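Local coordinates for protein disulfide isomerase (Pseudomonas aeruginosa, PDB 4N30) that probably acts as a thiol-disulfide oxidoreductase of the DsbA subfamily, in which a helical domain is inserted into a thioredoxin fold, at residues A[107-112]-A[123-128]; A[113-118]-A[152-157]. All blocks are in the same frame, centred on the assembly; numbering follows the deposited sequence.

Contact 1 (A[107-112]-A[123-128])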
ATOM      1  N   ARG A 107      -3.796  10.509  -1.691  1.00  9.91           N
ATOM      2  CA  ARG A 107      -4.832  11.145  -0.870  1.00  9.89           C
ATOM      3  C   ARG A 107      -6.194  10.607  -1.194  1.00 10.50           C
ATOM      4  O   ARG A 107      -7.018  10.428  -0.243  1.00 11.19           O
ATOM      5  CB  ARG A 107      -4.758  12.652  -1.070  1.00 12.08           C
ATOM      6  CG  ARG A 107      -3.494  13.373  -0.575  1.00 13.08           C
ATOM      7  CD  ARG A 107      -3.452  14.866  -0.832  1.00 17.02           C
ATOM      8  NE  ARG A 107      -2.120  15.366  -0.835  1.00 21.84           N
ATOM      9  CZ  ARG A 107      -1.440  15.773  -1.935  1.00 19.63           C
ATOM     10  NH1 ARG A 107      -2.043  15.978  -3.099  1.00 26.56           N
ATOM     11  NH2 ARG A 107      -0.216  16.219  -1.711  1.00 33.34           N
ATOM     12  N   LEU A 108      -6.525  10.331  -2.416  1.00  9.95           N
ATOM     13  CA  LEU A 108      -7.815   9.784  -2.794  1.00 10.44           C
ATOM     14  C   LEU A 108      -8.026   8.442  -2.095  1.00 10.59           C
ATOM     15  O   LEU A 108      -9.126   8.203  -1.526  1.00 11.38           O
ATOM     16  CB  LEU A 108      -7.947   9.553  -4.293  1.00 10.41           C
ATOM     17  CG  LEU A 108      -8.118  10.803  -5.076  1.00 11.01           C
ATOM     18  CD1 LEU A 108      -8.070  10.447  -6.559  1.00 12.67           C
ATOM     19  CD2 LEU A 108      -9.415  11.504  -4.729  1.00 13.16           C
ATOM     20  N   VAL A 109      -6.989   7.598  -2.002  1.00  9.98           N
ATOM     21  CA  VAL A 109      -7.247   6.268  -1.453  1.00 10.59           C
ATOM     22  C   VAL A 109      -7.426   6.381   0.119  1.00 11.67           C
ATOM     23  O   VAL A 109      -8.244   5.658   0.730  1.00 11.23           O
ATOM     24  CB  VAL A 109      -6.253   5.150  -1.821  1.00 12.00           C
ATOM     25  CG1 VAL A 109      -6.253   4.931  -3.314  1.00 14.09           C
ATOM     26  CG2 VAL A 109      -4.858   5.415  -1.283  1.00 13.68           C
ATOM     27  N   GLU A 110      -6.672   7.288   0.769  1.00 10.33           N
ATOM     28  CA  GLU A 110      -6.901   7.507   2.222  1.00 11.40           C
ATOM     29  C   GLU A 110      -8.331   8.017   2.419  1.00 12.89           C
ATOM     30  O   GLU A 110      -9.023   7.574   3.383  1.00 12.75           O
ATOM     31  CB  GLU A 110      -5.904   8.502   2.789  1.00 11.27           C
ATOM     32  CG  GLU A 110      -4.438   8.026   2.809  1.00 12.85           C
ATOM     33  CD  GLU A 110      -4.284   6.820   3.755  1.00 12.54           C
ATOM     34  OE1 GLU A 110      -4.980   6.765   4.794  1.00 15.56           O
ATOM     35  OE2 GLU A 110      -3.698   5.798   3.377  1.00 14.74           O
ATOM     36  N   CYS A 111      -8.760   8.954   1.567  1.00 10.93           N
ATOM     37  CA  CYS A 111     -10.118   9.514   1.733  1.00 11.32           C
ATOM     38  C   CYS A 111     -11.132   8.468   1.469  1.00 11.83           C
ATOM     39  O   CYS A 111     -12.253   8.526   2.086  1.00 12.37           O
ATOM     40  CB  CYS A 111     -10.165  10.752   0.819  1.00 11.82           C
ATOM     41  SG  CYS A 111      -9.206  12.108   1.441  1.00 12.74           S
ATOM     42  N   ALA A 112     -10.905   7.487   0.593  1.00 11.71           N
ATOM     43  CA  ALA A 112     -11.783   6.363   0.402  1.00 11.30           C
ATOM     44  C   ALA A 112     -11.857   5.515   1.622  1.00 11.88           C
ATOM     45  O   ALA A 112     -13.038   5.035   1.995  1.00 12.72           O
ATOM     46  CB  ALA A 112     -11.342   5.542  -0.816  1.00 12.91           C
ATOM     47  N   SER A 123     -10.534  -1.137  -3.060  1.00 12.35           N
ATOM     48  CA  SER A 123     -11.245  -0.919  -4.298  0.50 11.82           C
ATOM     49  C   SER A 123     -10.775   0.343  -4.990  1.00 11.92           C
ATOM     50  O   SER A 123     -10.670   0.352  -6.228  1.00 12.20           O
ATOM     51  CB  SER A 123     -12.770  -0.891  -4.093  0.50 12.53           C
ATOM     52  OG  SER A 123     -13.214  -2.173  -3.752  0.50 13.66           O
ATOM     53  N   ALA A 124     -10.423   1.371  -4.239  1.00 11.39           N
ATOM     54  CA  ALA A 124      -9.977   2.663  -4.835  1.00 11.98           C
ATOM     55  C   ALA A 124      -8.592   2.412  -5.416  1.00 10.60           C
ATOM     56  O   ALA A 124      -8.217   3.025  -6.449  1.00 10.80           O
ATOM     57  CB  ALA A 124      -9.972   3.790  -3.840  1.00 12.49           C
ATOM     58  N   ILE A 125      -7.734   1.629  -4.723  1.00 10.69           N
ATOM     59  CA  ILE A 125      -6.405   1.281  -5.304  1.00 11.24           C
ATOM     60  C   ILE A 125      -6.575   0.630  -6.689  1.00 12.10           C
ATOM     61  O   ILE A 125      -5.923   1.004  -7.703  1.00 11.30           O
ATOM     62  CB  ILE A 125      -5.646   0.352  -4.338  1.00 11.74           C
ATOM     63  CG1 ILE A 125      -5.129   1.182  -3.151  1.00 15.37           C
ATOM     64  CG2 ILE A 125      -4.439  -0.340  -5.088  1.00 11.92           C
ATOM     65  CD1 ILE A 125      -4.423   0.456  -2.076  1.00 18.85           C
ATOM     66  N   ASP A 126      -7.475  -0.373  -6.799  0.50 11.74           N
ATOM     67  CA  ASP A 126      -7.735  -1.016  -8.102  0.50 11.40           C
ATOM     68  C   ASP A 126      -8.262  -0.038  -9.110  0.50 11.01           C
ATOM     69  O   ASP A 126      -7.866  -0.019 -10.298  0.50 11.33           O
ATOM     70  CB  ASP A 126      -8.758  -2.172  -7.959  0.50 12.60           C
ATOM     71  CG  ASP A 126      -8.200  -3.384  -7.239  0.50 12.94           C
ATOM     72  OD1 ASP A 126      -6.996  -3.494  -7.142  0.50 14.06           O
ATOM     73  OD2 ASP A 126      -9.069  -4.172  -6.724  0.50 14.96           O
ATOM     74  N   ALA A 127      -9.217   0.764  -8.681  1.00 11.89           N
ATOM     75  CA  ALA A 127      -9.826   1.695  -9.640  1.00 12.01           C
ATOM     76  C   ALA A 127      -8.789   2.673 -10.162  1.00 11.91           C
ATOM     77  O   ALA A 127      -8.803   3.012 -11.363  1.00 11.52           O
ATOM     78  CB  ALA A 127     -10.963   2.467  -8.940  1.00 13.07           C
ATOM     79  N   ILE A 128      -7.908   3.184  -9.318  1.00 11.24           N
ATOM     80  CA  ILE A 128      -6.874   4.151  -9.722  1.00 11.95           C
ATOM     81  C   ILE A 128      -5.897   3.460 -10.627  1.00 11.66           C
ATOM     82  O   ILE A 128      -5.518   4.005 -11.712  1.00 10.97           O
ATOM     83  CB  ILE A 128      -6.202   4.842  -8.521  1.00 11.07           C
ATOM     84  CG1 ILE A 128      -7.222   5.725  -7.860  1.00 11.49           C
ATOM     85  CG2 ILE A 128      -4.963   5.626  -9.009  1.00 11.66           C
ATOM     86  CD1 ILE A 128      -6.725   6.229  -6.496  1.00 14.06           C
TER

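Contact 2 (A[113-118]-A[152-157])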
ATOM      1  N   GLY A 113     -10.759   5.284   2.273  1.00 11.51           N
ATOM      2  CA  GLY A 113     -10.741   4.572   3.542  1.00 14.17           C
ATOM      3  C   GLY A 113     -11.630   5.230   4.591  1.00 14.37           C
ATOM      4  O   GLY A 113     -12.264   4.548   5.398  1.00 14.71           O
ATOM      5  N   ILE A 114     -11.586   6.553   4.675  1.00 12.76           N
ATOM      6  CA  ILE A 114     -12.503   7.300   5.587  1.00 12.48           C
ATOM      7  C   ILE A 114     -13.912   6.960   5.237  1.00 14.11           C
ATOM      8  O   ILE A 114     -14.734   6.774   6.224  1.00 13.22           O
ATOM      9  CB  ILE A 114     -12.181   8.796   5.554  1.00 13.38           C
ATOM     10  CG1 ILE A 114     -10.890   9.092   6.244  1.00 14.61           C
ATOM     11  CG2 ILE A 114     -13.410   9.630   6.117  1.00 14.46           C
ATOM     12  CD1 ILE A 114     -10.540  10.563   6.218  1.00 17.41           C
ATOM     13  N   GLN A 115     -14.301   6.979   3.990  1.00 13.01           N
ATOM     14  CA  GLN A 115     -15.708   6.726   3.632  1.00 14.09           C
ATOM     15  C   GLN A 115     -16.109   5.304   3.775  1.00 16.17           C
ATOM     16  O   GLN A 115     -17.308   4.988   4.113  1.00 19.95           O
ATOM     17  CB  GLN A 115     -15.959   7.003   2.115  1.00 16.33           C
ATOM     18  CG  GLN A 115     -15.950   8.495   1.915  1.00 16.52           C
ATOM     19  CD  GLN A 115     -16.474   8.919   0.535  1.00 14.23           C
ATOM     20  OE1 GLN A 115     -15.992   9.996   0.020  1.00 15.87           O
ATOM     21  NE2 GLN A 115     -17.410   8.241  -0.042  1.00 13.47           N
ATOM     22  N   GLY A 116     -15.243   4.335   3.561  1.00 15.01           N
ATOM     23  CA  GLY A 116     -15.663   3.013   3.414  1.00 14.99           C
ATOM     24  C   GLY A 116     -14.721   1.939   3.921  1.00 13.77           C
ATOM     25  O   GLY A 116     -14.910   0.745   3.547  1.00 17.32           O
ATOM     26  N   GLY A 117     -13.755   2.323   4.704  1.00 12.93           N
ATOM     27  CA  GLY A 117     -12.904   1.329   5.316  1.00 13.55           C
ATOM     28  C   GLY A 117     -11.953   0.630   4.368  1.00 13.62           C
ATOM     29  O   GLY A 117     -11.647   1.078   3.253  1.00 13.22           O
ATOM     30  N   ALA A 118     -11.538  -0.555   4.729  1.00 14.21           N
ATOM     31  CA  ALA A 118     -10.632  -1.357   3.862  1.00 13.25           C
ATOM     32  C   ALA A 118     -11.214  -1.706   2.591  1.00 13.26           C
ATOM     33  O   ALA A 118     -10.505  -1.741   1.537  1.00 13.93           O
ATOM     34  CB  ALA A 118     -10.203  -2.638   4.625  1.00 16.59           C
ATOM     35  N   ALA A 152     -17.892  14.018  -4.736  1.00 15.59           N
ATOM     36  CA  ALA A 152     -17.552  15.344  -4.343  1.00 14.83           C
ATOM     37  C   ALA A 152     -16.909  15.384  -2.946  1.00 12.90           C
ATOM     38  O   ALA A 152     -15.977  16.154  -2.706  1.00 14.25           O
ATOM     39  CB  ALA A 152     -18.766  16.301  -4.353  1.00 17.18           C
ATOM     40  N   ARG A 153     -17.459  14.525  -2.080  1.00 13.55           N
ATOM     41  CA  ARG A 153     -16.890  14.373  -0.714  1.00 13.46           C
ATOM     42  C   ARG A 153     -15.403  13.883  -0.775  1.00 12.00           C
ATOM     43  O   ARG A 153     -14.521  14.383  -0.124  1.00 11.78           O
ATOM     44  CB  ARG A 153     -17.753  13.376   0.057  1.00 12.90           C
ATOM     45  CG  ARG A 153     -17.256  13.180   1.445  1.00 12.60           C
ATOM     46  CD  ARG A 153     -18.179  12.207   2.148  1.00 12.18           C
ATOM     47  NE  ARG A 153     -17.557  11.722   3.388  1.00 12.03           N
ATOM     48  CZ  ARG A 153     -18.033  10.720   4.133  1.00 13.47           C
ATOM     49  NH1 ARG A 153     -19.059  10.029   3.722  1.00 13.93           N
ATOM     50  NH2 ARG A 153     -17.395  10.395   5.239  1.00 13.08           N
ATOM     51  N   LEU A 154     -15.218  12.878  -1.611  1.00 11.55           N
ATOM     52  CA  LEU A 154     -13.847  12.296  -1.854  1.00 12.68           C
ATOM     53  C   LEU A 154     -12.815  13.392  -2.279  1.00 14.15           C
ATOM     54  O   LEU A 154     -11.737  13.525  -1.736  1.00 13.81           O
ATOM     55  CB  LEU A 154     -14.021  11.159  -2.840  1.00 14.01           C
ATOM     56  CG  LEU A 154     -12.709  10.348  -2.890  1.00 15.35           C
ATOM     57  CD1 LEU A 154     -12.609   9.374  -1.717  1.00 15.33           C
ATOM     58  CD2 LEU A 154     -12.724   9.534  -4.216  1.00 18.51           C
ATOM     59  N   GLU A 155     -13.300  14.190  -3.259  1.00 14.90           N
ATOM     60  CA  GLU A 155     -12.389  15.223  -3.743  1.00 17.76           C
ATOM     61  C   GLU A 155     -12.081  16.286  -2.720  1.00 15.22           C
ATOM     62  O   GLU A 155     -10.991  16.804  -2.626  1.00 16.39           O
ATOM     63  CB  GLU A 155     -12.991  15.876  -4.988  1.00 20.10           C
ATOM     64  CG  GLU A 155     -13.107  14.902  -6.183  1.00 25.49           C
ATOM     65  CD  GLU A 155     -14.072  15.336  -7.291  1.00 35.23           C
ATOM     66  OE1 GLU A 155     -14.454  16.532  -7.349  1.00 37.05           O
ATOM     67  OE2 GLU A 155     -14.460  14.458  -8.109  1.00 35.33           O
ATOM     68  N   LYS A 156     -13.098  16.680  -1.916  1.00 14.31           N
ATOM     69  CA  LYS A 156     -12.815  17.639  -0.899  1.00 13.17           C
ATOM     70  C   LYS A 156     -11.808  17.139   0.103  1.00 11.10           C
ATOM     71  O   LYS A 156     -10.970  17.882   0.588  1.00 13.51           O
ATOM     72  CB  LYS A 156     -14.141  18.103  -0.236  1.00 13.72           C
ATOM     73  CG  LYS A 156     -13.859  19.209   0.744  1.00 14.44           C
ATOM     74  CD  LYS A 156     -15.101  19.683   1.511  1.00 16.83           C
ATOM     75  CE  LYS A 156     -16.150  20.208   0.583  1.00 17.10           C
ATOM     76  NZ  LYS A 156     -17.257  20.913   1.353  1.00 17.86           N
ATOM     77  N   CYS A 157     -12.023  15.893   0.538  1.00 12.43           N
ATOM     78  CA  CYS A 157     -11.099  15.323   1.487  1.00 12.04           C
ATOM     79  C   CYS A 157      -9.632  15.273   0.918  1.00 12.56           C
ATOM     80  O   CYS A 157      -8.706  15.625   1.645  1.00 13.12           O
ATOM     81  CB  CYS A 157     -11.624  13.914   1.813  1.00 12.29           C
ATOM     82  SG  CYS A 157     -10.438  12.887   2.808  1.00 13.21           S
TER
HETATM   83  O   HOH W   1     -17.085   7.981   6.976  1.00 13.93           O

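Contact 1 (A[107-112]-A[123-128])
V109 and A124, whose CA atoms come within 5.6 Å, mark the closest backbone approach of two roughly antiparallel helical segments, 107-112 and 123-128, whose axes pass 9.2 Å apart with N-to-C directions differing by 149°. The interface is wholly apolar, and V109 is at its heart. Its CG1 branch, anti to the carbonyl carbon (chi1 -62°), does all the touching: it reaches A124 CB at 3.9 Å, I125 CG1 at the same distance, and the terminal methyl of I128. The last of these is tight, with V109 CG1 only 3.5 Å from I128 CD1, and the two side chains cross obliquely. The chain of I128 continues almost straight beyond CG1 (chi2 169°), which puts CD1 against the facing helix, where it also meets L108 CB at 4.2 Å. One turn on from L108, A112 closes the interface with a methyl-to-methyl contact, A112 CB to A124 CB at 3.8 Å. A124, with only a methyl to place between the helices, lies where the backbones come nearest. All six touching residues are buried. The pair forms a helical hairpin within the 99-131 helical region. L108 also packs on L154 and A158 of helix 151-160, V109 packs on F121, and the segment 107-112 is tied toward strand 86-92 by a hydrogen bond between E110 OE2 and H92 NE2.

Contact 2 (A[113-118]-A[152-157])
Q115 lies over one face of the R153 guanidinium in a surface contact between two steeply inclined helical segments, 113-118 of the 99-131 region and 152-157 of helix 151-160, about 17 Å (centre to centre) from the middle of the chain. The axes approach to 10.9 Å and their directions differ by 112°, so side chains rather than backbones bridge the gap. R153 extends with CG anti to the backbone N (chi1 -179°) and an outstretched chain as far as NE. Q115 slides past it in the opposite direction: Q115 CG sits over the centre of the guanidinium, 3.8 Å from R153 CZ, and the amide plane lies stacked and only 8° from that of the guanidinium. The amide end of Q115 goes on to the backbone of L154. A water completes the link, donating to I114 O at 2.7 Å and accepting from R153 NH2 at 3.0 Å, which holds the guanidinium to the opposing backbone. I114 contributes two methyl contacts, CG2 lying obliquely 4.2 Å from R153 NH2 and CD1 lying 4.1 Å from C157 SG. R153 N is hydrogen-bonded to D150 OD2 at the start of helix 151-160. The C111-C157 disulfide joins this helix to the 99-131 region just before 113-118. Both belong to the helical domain inserted in the thioredoxin fold, as in DsbA proteins.

Contacts 1 and 2 lie about 8 Å apart, centre to centre, on the same side of the chain's centre, and both draw on the 99-131 helical region. Along the chain the order is 107-112, 113-118, 123-128, 152-157, so their segments alternate. They meet directly through a disulfide, C111 SG to C157 SG at 2.0 Å. L154 CD1 adds a packing contact, 3.4 Å from A112 N. Contact 1 thus brings the two arms of the hairpin together in the interior, while contact 2 secures helix 151-160 near the bend at the surface. Together they consolidate the helical insertion between strands 86-92 and 185-190 of the thioredoxin-type sheet.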